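Local coordinates for protein paenibacillus xanthan lyase (Paenibacillus, PDB 6F2P) that probably cleaves the polysaccharide xanthan by a lyase reaction, as a calcium-binding member of polysaccharide lyase family 8, at residues T541-N546 against G566-G571. Sequence-based numbering, arbitrary orientation.
Sequences TMTGTN and GAAVKG
Two reciprocal pairs of backbone hydrogen bonds join 541-546 to the antiparallel strand 566-571. M542 N gives to V569 O at 2.9 Å and V569 N returns to M542 O; one residue out of step, T545 N gives to A567 O and A567 N to T545 O, the last on a carbonyl lone pair. OG1 of T545, anti to its own carbonyl carbon (chi1 -49°), reaches back across the corner at G544 and donates to M542 O over 2.6 Å, so that two donors grip this carbonyl, out of its plane on opposite faces. T545 CB rests 3.8 Å and T545 CG2 4.1 Å from V569 CG2, the side chains crossing at about a right angle. M542 bends at chi3 (-71°), which brings CE to 4.1 Å from V569 CB. Facing the other way, T541 and K570 run side by side, T541 OG1 being 3.6 Å from K570 CE, while K570 NZ continues to a salt bridge with D605. An alanine at T545 keeps CB but loses OG1 and CG2, and would probably loosen the corner by removing the second donor to M542 O and the methyl contact with V569. F563 and V527 touch T545, and N528 bonds to G544 O and N546 N. The register shift is a beta bulge at the corner, carrying the chain from one antiparallel sheet of the super-sandwich domain into another.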
loop_
_atom_site.group_PDB
_atom_site.type_symbol
_atom_site.label_atom_id
_atom_site.label_comp_id
_atom_site.label_asym_id
_atom_site.label_seq_id
_atom_site.Cartn_x
_atom_site.Cartn_y
_atom_site.Cartn_z
ATOM N N THR A 541 -16.500 -27.716 -20.276
ATOM C CA THR A 541 -15.951 -27.787 -18.926
ATOM C C THR A 541 -14.811 -28.801 -18.929
ATOM O O THR A 541 -15.050 -30.001 -18.843
ATOM C CB THR A 541 -17.006 -28.200 -17.895
ATOM O OG1 THR A 541 -18.045 -27.220 -17.859
ATOM C CG2 THR A 541 -16.398 -28.266 -16.539
ATOM N N MET A 542 -13.578 -28.307 -19.046
ATOM C CA MET A 542 -12.395 -29.147 -19.264
ATOM C C MET A 542 -11.740 -29.660 -17.980
ATOM O O MET A 542 -11.022 -28.915 -17.307
ATOM C CB MET A 542 -11.348 -28.362 -20.043
ATOM C CG MET A 542 -11.870 -27.691 -21.272
ATOM S SD MET A 542 -10.588 -26.690 -22.047
ATOM C CE MET A 542 -10.457 -25.336 -20.865
ATOM N N THR A 543 -11.953 -30.933 -17.656
ATOM C CA THR A 543 -11.397 -31.491 -16.424
ATOM C C THR A 543 -9.989 -32.052 -16.603
ATOM O O THR A 543 -9.547 -32.329 -17.725
ATOM C CB THR A 543 -12.305 -32.571 -15.809
ATOM O OG1 THR A 543 -12.638 -33.546 -16.805
ATOM C CG2 THR A 543 -13.578 -31.945 -15.267
ATOM N N GLY A 544 -9.291 -32.221 -15.483
ATOM C CA GLY A 544 -7.926 -32.708 -15.510
ATOM C C GLY A 544 -7.032 -31.839 -16.371
ATOM O O GLY A 544 -6.135 -32.330 -17.066
ATOM N N THR A 545 -7.278 -30.534 -16.337
ATOM C CA THR A 545 -6.472 -29.615 -17.122
ATOM C C THR A 545 -5.134 -29.367 -16.431
ATOM O O THR A 545 -5.093 -28.963 -15.260
ATOM C CB THR A 545 -7.194 -28.284 -17.350
ATOM O OG1 THR A 545 -8.521 -28.540 -17.825
ATOM C CG2 THR A 545 -6.431 -27.440 -18.373
ATOM N N ASN A 546 -4.048 -29.613 -17.160
ATOM C CA ASN A 546 -2.705 -29.432 -16.620
ATOM C C ASN A 546 -2.089 -28.137 -17.109
ATOM O O ASN A 546 -1.537 -27.348 -16.337
ATOM C CB ASN A 546 -1.813 -30.602 -17.020
ATOM C CG ASN A 546 -2.290 -31.909 -16.449
ATOM O OD1 ASN A 546 -2.799 -31.960 -15.324
ATOM N ND2 ASN A 546 -2.142 -32.982 -17.221
ATOM N N GLY A 566 -3.471 -30.083 -11.486
ATOM C CA GLY A 566 -4.593 -30.174 -12.397
ATOM C C GLY A 566 -5.810 -29.412 -11.893
ATOM O O GLY A 566 -6.001 -29.274 -10.682
ATOM N N ALA A 567 -6.635 -28.914 -12.817
ATOM C CA ALA A 567 -7.869 -28.216 -12.449
ATOM C C ALA A 567 -9.002 -28.442 -13.443
ATOM O O ALA A 567 -8.776 -28.735 -14.622
ATOM C CB ALA A 567 -7.618 -26.720 -12.281
ATOM N N ALA A 568 -10.225 -28.299 -12.948
ATOM C CA ALA A 568 -11.397 -28.242 -13.811
ATOM C C ALA A 568 -11.575 -26.801 -14.298
ATOM O O ALA A 568 -12.014 -25.929 -13.540
ATOM C CB ALA A 568 -12.634 -28.710 -13.063
ATOM N N VAL A 569 -11.218 -26.564 -15.558
ATOM C CA VAL A 569 -11.288 -25.233 -16.159
ATOM C C VAL A 569 -12.383 -25.125 -17.230
ATOM O O VAL A 569 -12.320 -25.804 -18.255
ATOM C CB VAL A 569 -9.948 -24.855 -16.825
ATOM C CG1 VAL A 569 -9.965 -23.396 -17.271
ATOM C CG2 VAL A 569 -8.789 -25.134 -15.888
ATOM N N LYS A 570 -13.369 -24.260 -17.002
ATOM C CA LYS A 570 -14.386 -23.974 -18.021
ATOM C C LYS A 570 -13.845 -23.026 -19.086
ATOM O O LYS A 570 -13.081 -22.109 -18.786
ATOM C CB LYS A 570 -15.654 -23.392 -17.384
ATOM C CG LYS A 570 -16.321 -24.345 -16.410
ATOM C CD LYS A 570 -17.660 -23.823 -15.942
ATOM C CE LYS A 570 -18.386 -24.869 -15.112
ATOM N NZ LYS A 570 -19.787 -24.465 -14.820
ATOM N N GLY A 571 -14.241 -23.256 -20.333
ATOM C CA GLY A 571 -13.748 -22.469 -21.448
ATOM C C GLY A 571 -14.864 -22.026 -22.374
ATOM O O GLY A 571 -15.865 -22.730 -22.540
#